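Oxysterol-binding protein homolog 1 (Saccharomyces cerevisiae, PDB 5H28) carries sterols and other lipids between membranes, with an ankyrin-repeat domain, the part described here, that targets it to the nucleus-vacuole junction by binding NVJ1. Local coordinates at residues Q22-L25 / K26-Q30; Q39-H42 / L43-H46. All coordinates share one frame; numbering follows the deposited sequence.

Contact 1 (22-30) is the C-terminal end of helix 18-28 running out into a turn; contact 2 (39-46) is the junction between helices 35-42 and 44-51. They follow one another in the chain, with centres about 14 Å apart, and contact 1 lies farther from the middle of the chain. Both are partly buried, contact 1 with five of nine residues exposed, contact 2 with four of seven buried. In contact 1, backbone i to i+4 bonds continue the helix and charged or amide side chains line the outside; in contact 2, two short-range bonds and two waters carry the chain between helices. Their apolar sides meet, Phe29 CD2 lying 3.6 Å from Leu41 CD2 and Leu25 CD2 lying 3.8 Å from Met44 SD.

Contact 1: residues Q22-L25 / K26-Q30; sequences QDLL and KKQFQ
Leu24 sets its two methyls against two neighbours one turn on: CD1 lies against the Phe29 ring, 3.3 Å from CE1, while CD2 sits 3.2 Å from CD of the Gln28 amide group. With CG anti to the backbone N (chi1 179°), the leucine runs across the Gln28 side chain at about a right angle. The Gln28 amide oxygen OE1 is held from elsewhere, by Lys8 of helix 2-15. Cutting the leucine back to an alanine here would remove both methyls and is likely to open a gap beside the Phe29 ring and the Gln28 amide. Leu25 CD1 lies about 4.0 Å above one face of the Phe29 ring, displaced toward the rim. Leu5 and Leu9 of helix 2-15 and Val37, Val40 and Leu41 of helix 35-42 also touch the ring, and Leu25 packs on Phe72 and Trp64 as well. The segment is the C-terminal end of helix 18-28 in the ankyrin-repeat domain, with i to i+4 backbone bonds running up to Phe29 N, and Phe29 centring an inverse gamma turn as the chain leaves the helix. At this end Leu25 O accepts twice: from Phe29 N, at 3.1 Å and well above the carbonyl plane, and from Gln30 NE2, at 3.0 Å and from the opposite face. Gln30 reaches back by bending at chi2 (-64°), and Leu25 O lies almost in the plane of the Gln30 amide. The last carbonyl before it, Leu24 O, receives Gln28 N at 2.7 Å. On the outer side Asp23 and Lys27 lie alongside each other and point the same way, joined by a long salt bridge of 3.7 Å from OD1 to NZ.

Contact 2: residues Q39-H42 / L43-H46; sequences QVLH and LMLH
Met44 N donates to Leu41 O over 3.1 Å, a fairly straight bond (160° at the hydrogen) that arrives above the carbonyl plane; Leu43 N reaches Val40 O in the same manner, at a more bent angle. Both are i to i+3 bonds at the junction of helices 35-42 and 44-51, within the first predicted ankyrin repeat, where Leu43 stands at the N-cap of the second helix. Two waters extend the link. One probably donates to Leu41 O and accepts from Leu45 N; the other donates to His42 O at 2.7 Å, accepts from His46 N, and lies in the His46 ring plane at its edge, 2.7 Å from ND1. NE2, the other ring nitrogen, is bonded to Asn87 O, and bonds at both nitrogens restrict the ring's rotation. Apolar groups lie beyond these bonds. Met44 CG is anti to the backbone N (chi1 177°), and the chain turns at chi3 to bring CE within 4.3 Å of Leu41 CD2; Leu9 and Trp64, from helices 2-15 and 54-64, also touch this methionine. Leu43 CD2 lies over one face of the His46 ring, 4.0 Å above its plane and offset toward the rim.

Contact 1: residues Q22-L25 / K26-Q30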
ATOM      1  N   GLN A  22      -7.205  22.177 -18.449  1.00 10.34           N
ATOM      2  CA  GLN A  22      -8.023  22.573 -17.313  1.00 14.06           C
ATOM      3  C   GLN A  22      -9.307  23.257 -17.777  1.00 14.17           C
ATOM      4  O   GLN A  22     -10.394  22.965 -17.273  1.00 14.72           O
ATOM      5  CB  GLN A  22      -7.210  23.508 -16.418  1.00 17.85           C
ATOM      6  CG  GLN A  22      -7.855  23.864 -15.096  1.00 22.12           C
ATOM      7  CD  GLN A  22      -6.867  24.517 -14.147  1.00 23.60           C
ATOM      8  OE1 GLN A  22      -6.203  25.490 -14.501  1.00 25.55           O
ATOM      9  NE2 GLN A  22      -6.762  23.981 -12.938  1.00 24.94           N
ATOM     10  N   ASP A  23      -9.181  24.158 -18.745  1.00 13.93           N
ATOM     11  CA  ASP A  23     -10.340  24.866 -19.267  1.00 15.79           C
ATOM     12  C   ASP A  23     -11.257  23.920 -20.039  1.00 14.23           C
ATOM     13  O   ASP A  23     -12.479  24.016 -19.947  1.00 14.19           O
ATOM     14  CB  ASP A  23      -9.896  26.019 -20.169  1.00 19.99           C
ATOM     15  CG  ASP A  23      -9.404  27.218 -19.381  1.00 24.87           C
ATOM     16  OD1 ASP A  23     -10.190  27.758 -18.572  1.00 28.20           O
ATOM     17  OD2 ASP A  23      -8.237  27.624 -19.568  1.00 28.73           O
ATOM     18  N   LEU A  24     -10.662  23.003 -20.794  1.00 12.85           N
ATOM     19  CA  LEU A  24     -11.422  22.038 -21.579  1.00 12.53           C
ATOM     20  C   LEU A  24     -12.296  21.177 -20.667  1.00 13.00           C
ATOM     21  O   LEU A  24     -13.483  20.975 -20.931  1.00 11.29           O
ATOM     22  CB  LEU A  24     -10.455  21.160 -22.382  1.00 14.76           C
ATOM     23  CG  LEU A  24     -10.994  20.037 -23.275  1.00 16.60           C
ATOM     24  CD1 LEU A  24     -11.465  18.882 -22.418  1.00 20.26           C
ATOM     25  CD2 LEU A  24     -12.111  20.561 -24.158  1.00 18.89           C
ATOM     26  N   LEU A  25     -11.706  20.671 -19.592  1.00 12.51           N
ATOM     27  CA  LEU A  25     -12.440  19.839 -18.643  1.00 13.70           C
ATOM     28  C   LEU A  25     -13.535  20.647 -17.954  1.00 14.42           C
ATOM     29  O   LEU A  25     -14.668  20.189 -17.806  1.00 12.22           O
ATOM     30  CB  LEU A  25     -11.478  19.270 -17.596  1.00 13.95           C
ATOM     31  CG  LEU A  25     -10.734  17.967 -17.909  1.00 17.33           C
ATOM     32  CD1 LEU A  25     -10.298  17.900 -19.361  1.00 20.33           C
ATOM     33  CD2 LEU A  25      -9.551  17.845 -16.966  1.00 14.63           C
ATOM     34  N   LYS A  26     -13.185  21.857 -17.539  1.00 14.09           N
ATOM     35  CA  LYS A  26     -14.113  22.738 -16.847  1.00 16.86           C
ATOM     36  C   LYS A  26     -15.352  23.089 -17.672  1.00 17.13           C
ATOM     37  O   LYS A  26     -16.443  23.221 -17.122  1.00 19.27           O
ATOM     38  CB  LYS A  26     -13.370  24.013 -16.429  1.00 19.02           C
ATOM     39  CG  LYS A  26     -14.128  24.925 -15.477  1.00 23.66           C
ATOM     40  CD  LYS A  26     -13.212  26.032 -14.957  1.00 25.70           C
ATOM     41  CE  LYS A  26     -13.929  26.952 -13.979  1.00 27.92           C
ATOM     42  NZ  LYS A  26     -13.022  28.008 -13.442  1.00 30.69           N
ATOM     43  N   LYS A  27     -15.192  23.225 -18.985  1.00 17.32           N
ATOM     44  CA  LYS A  27     -16.318  23.592 -19.844  1.00 18.78           C
ATOM     45  C   LYS A  27     -16.953  22.478 -20.675  1.00 18.18           C
ATOM     46  O   LYS A  27     -18.151  22.522 -20.959  1.00 19.71           O
ATOM     47  CB  LYS A  27     -15.903  24.729 -20.789  1.00 21.21           C
ATOM     48  CG  LYS A  27     -15.459  25.992 -20.078  1.00 23.82           C
ATOM     49  CD  LYS A  27     -13.984  26.262 -20.296  1.00 27.03           C
ATOM     50  CE  LYS A  27     -13.478  27.308 -19.327  1.00 28.08           C
ATOM     51  NZ  LYS A  27     -13.682  26.860 -17.926  1.00 30.84           N
ATOM     52  N   GLN A  28     -16.169  21.479 -21.065  1.00 17.49           N
ATOM     53  CA  GLN A  28     -16.712  20.410 -21.895  1.00 17.76           C
ATOM     54  C   GLN A  28     -16.945  19.067 -21.217  1.00 17.91           C
ATOM     55  O   GLN A  28     -17.764  18.273 -21.682  1.00 18.72           O
ATOM     56  CB  GLN A  28     -15.836  20.241 -23.137  1.00 18.72           C
ATOM     57  CG  GLN A  28     -15.945  21.426 -24.089  1.00 21.21           C
ATOM     58  CD  GLN A  28     -15.021  21.315 -25.279  1.00 21.61           C
ATOM     59  OE1 GLN A  28     -14.879  20.247 -25.869  1.00 21.66           O
ATOM     60  NE2 GLN A  28     -14.392  22.427 -25.647  1.00 22.10           N
ATOM     61  N   PHE A  29     -16.241  18.799 -20.124  1.00 17.60           N
ATOM     62  CA  PHE A  29     -16.451  17.541 -19.414  1.00 18.89           C
ATOM     63  C   PHE A  29     -17.463  17.750 -18.297  1.00 20.07           C
ATOM     64  O   PHE A  29     -17.146  17.653 -17.114  1.00 21.20           O
ATOM     65  CB  PHE A  29     -15.128  17.002 -18.863  1.00 17.30           C
ATOM     66  CG  PHE A  29     -14.343  16.213 -19.870  1.00 16.98           C
ATOM     67  CD1 PHE A  29     -13.837  16.823 -21.011  1.00 17.67           C
ATOM     68  CD2 PHE A  29     -14.153  14.846 -19.700  1.00 18.09           C
ATOM     69  CE1 PHE A  29     -13.152  16.082 -21.973  1.00 18.40           C
ATOM     70  CE2 PHE A  29     -13.471  14.099 -20.655  1.00 19.24           C
ATOM     71  CZ  PHE A  29     -12.971  14.718 -21.793  1.00 17.86           C
ATOM     72  N   GLN A  30     -18.690  18.045 -18.710  1.00 22.66           N
ATOM     73  CA  GLN A  30     -19.800  18.289 -17.802  1.00 24.63           C
ATOM     74  C   GLN A  30     -21.029  17.608 -18.408  1.00 24.54           C
ATOM     75  O   GLN A  30     -21.102  17.426 -19.621  1.00 24.61           O
ATOM     76  CB  GLN A  30     -20.063  19.793 -17.678  1.00 26.27           C
ATOM     77  CG  GLN A  30     -18.836  20.623 -17.318  1.00 29.03           C
ATOM     78  CD  GLN A  30     -18.283  20.288 -15.949  1.00 30.21           C
ATOM     79  OE1 GLN A  30     -19.018  20.264 -14.962  1.00 32.12           O
ATOM     80  NE2 GLN A  30     -16.980  20.034 -15.880  1.00 31.31           N
TER

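Contact 2: residues Q39-H42 / L43-H46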
ATOM      1  N   GLN A  39     -16.188   7.990 -16.736  1.00  9.76           N
ATOM      2  CA  GLN A  39     -15.347   6.897 -17.193  1.00 10.92           C
ATOM      3  C   GLN A  39     -14.087   7.351 -17.917  1.00 10.59           C
ATOM      4  O   GLN A  39     -13.018   6.770 -17.725  1.00  9.72           O
ATOM      5  CB  GLN A  39     -16.164   5.952 -18.070  1.00 13.74           C
ATOM      6  CG  GLN A  39     -17.194   5.171 -17.269  1.00 17.69           C
ATOM      7  CD  GLN A  39     -18.144   4.378 -18.135  1.00 20.63           C
ATOM      8  OE1 GLN A  39     -17.724   3.604 -18.990  1.00 23.76           O
ATOM      9  NE2 GLN A  39     -19.440   4.556 -17.905  1.00 21.95           N
ATOM     10  N   VAL A  40     -14.205   8.382 -18.747  1.00  8.79           N
ATOM     11  CA  VAL A  40     -13.045   8.880 -19.474  1.00  8.90           C
ATOM     12  C   VAL A  40     -12.097   9.627 -18.539  1.00  7.55           C
ATOM     13  O   VAL A  40     -10.877   9.517 -18.675  1.00  8.48           O
ATOM     14  CB  VAL A  40     -13.473   9.795 -20.642  1.00  9.00           C
ATOM     15  CG1 VAL A  40     -12.251  10.462 -21.274  1.00 10.74           C
ATOM     16  CG2 VAL A  40     -14.202   8.966 -21.691  1.00 10.91           C
ATOM     17  N   LEU A  41     -12.650  10.384 -17.591  1.00  8.07           N
ATOM     18  CA  LEU A  41     -11.821  11.116 -16.636  1.00  8.96           C
ATOM     19  C   LEU A  41     -11.010  10.147 -15.781  1.00  8.69           C
ATOM     20  O   LEU A  41      -9.861  10.430 -15.447  1.00  8.68           O
ATOM     21  CB  LEU A  41     -12.684  12.012 -15.739  1.00 10.99           C
ATOM     22  CG  LEU A  41     -13.250  13.277 -16.389  1.00 13.64           C
ATOM     23  CD1 LEU A  41     -14.178  13.977 -15.407  1.00 13.96           C
ATOM     24  CD2 LEU A  41     -12.115  14.203 -16.805  1.00 14.15           C
ATOM     25  N   HIS A  42     -11.601   9.006 -15.428  1.00  7.37           N
ATOM     26  CA  HIS A  42     -10.897   8.002 -14.629  1.00  9.09           C
ATOM     27  C   HIS A  42      -9.678   7.444 -15.365  1.00  8.30           C
ATOM     28  O   HIS A  42      -8.750   6.937 -14.740  1.00  9.02           O
ATOM     29  CB  HIS A  42     -11.827   6.838 -14.265  1.00 11.31           C
ATOM     30  CG  HIS A  42     -12.621   7.061 -13.015  1.00 16.22           C
ATOM     31  ND1 HIS A  42     -13.715   7.896 -12.965  1.00 19.71           N
ATOM     32  CD2 HIS A  42     -12.465   6.569 -11.763  1.00 18.94           C
ATOM     33  CE1 HIS A  42     -14.198   7.913 -11.735  1.00 18.73           C
ATOM     34  NE2 HIS A  42     -13.457   7.116 -10.986  1.00 21.52           N
ATOM     35  N   LEU A  43      -9.681   7.531 -16.691  1.00  8.27           N
ATOM     36  CA  LEU A  43      -8.559   7.024 -17.477  1.00  7.86           C
ATOM     37  C   LEU A  43      -7.650   8.139 -17.978  1.00  7.13           C
ATOM     38  O   LEU A  43      -6.713   7.890 -18.732  1.00  6.88           O
ATOM     39  CB  LEU A  43      -9.071   6.210 -18.669  1.00  8.82           C
ATOM     40  CG  LEU A  43      -9.764   4.890 -18.321  1.00  8.97           C
ATOM     41  CD1 LEU A  43     -10.425   4.317 -19.563  1.00 11.13           C
ATOM     42  CD2 LEU A  43      -8.755   3.907 -17.749  1.00  9.92           C
ATOM     43  N   MET A  44      -7.911   9.370 -17.545  1.00  6.43           N
ATOM     44  CA  MET A  44      -7.105  10.493 -17.995  1.00  7.31           C
ATOM     45  C   MET A  44      -5.615  10.357 -17.704  1.00  6.87           C
ATOM     46  O   MET A  44      -4.787  10.679 -18.556  1.00  5.99           O
ATOM     47  CB  MET A  44      -7.636  11.800 -17.405  1.00  6.78           C
ATOM     48  CG  MET A  44      -6.801  13.024 -17.782  1.00  5.94           C
ATOM     49  SD  MET A  44      -7.652  14.581 -17.459  1.00 10.32           S
ATOM     50  CE  MET A  44      -7.980  14.425 -15.708  1.00  8.18           C
ATOM     51  N   LEU A  45      -5.263   9.881 -16.514  1.00  5.23           N
ATOM     52  CA  LEU A  45      -3.853   9.728 -16.185  1.00  6.23           C
ATOM     53  C   LEU A  45      -3.201   8.676 -17.086  1.00  5.48           C
ATOM     54  O   LEU A  45      -2.039   8.822 -17.467  1.00  6.29           O
ATOM     55  CB  LEU A  45      -3.671   9.369 -14.707  1.00  7.66           C
ATOM     56  CG  LEU A  45      -2.221   9.358 -14.212  1.00  8.37           C
ATOM     57  CD1 LEU A  45      -1.549  10.688 -14.533  1.00  9.60           C
ATOM     58  CD2 LEU A  45      -2.203   9.098 -12.710  1.00  9.61           C
ATOM     59  N   HIS A  46      -3.945   7.624 -17.429  1.00  6.10           N
ATOM     60  CA  HIS A  46      -3.417   6.596 -18.325  1.00  6.25           C
ATOM     61  C   HIS A  46      -3.095   7.243 -19.666  1.00  6.28           C
ATOM     62  O   HIS A  46      -2.010   7.063 -20.219  1.00  6.72           O
ATOM     63  CB  HIS A  46      -4.450   5.491 -18.583  1.00  6.54           C
ATOM     64  CG  HIS A  46      -4.570   4.487 -17.481  1.00  6.61           C
ATOM     65  ND1 HIS A  46      -5.172   4.767 -16.273  1.00  6.76           N
ATOM     66  CD2 HIS A  46      -4.191   3.188 -17.420  1.00  7.53           C
ATOM     67  CE1 HIS A  46      -5.159   3.684 -15.517  1.00  5.85           C
ATOM     68  NE2 HIS A  46      -4.570   2.711 -16.190  1.00  6.20           N
TER
HETATM   69  O   HOH W   1      -7.261   9.994 -14.426  1.00 11.71           O
HETATM   70  O   HOH W   2      -6.105   7.066 -15.143  1.00  7.91           O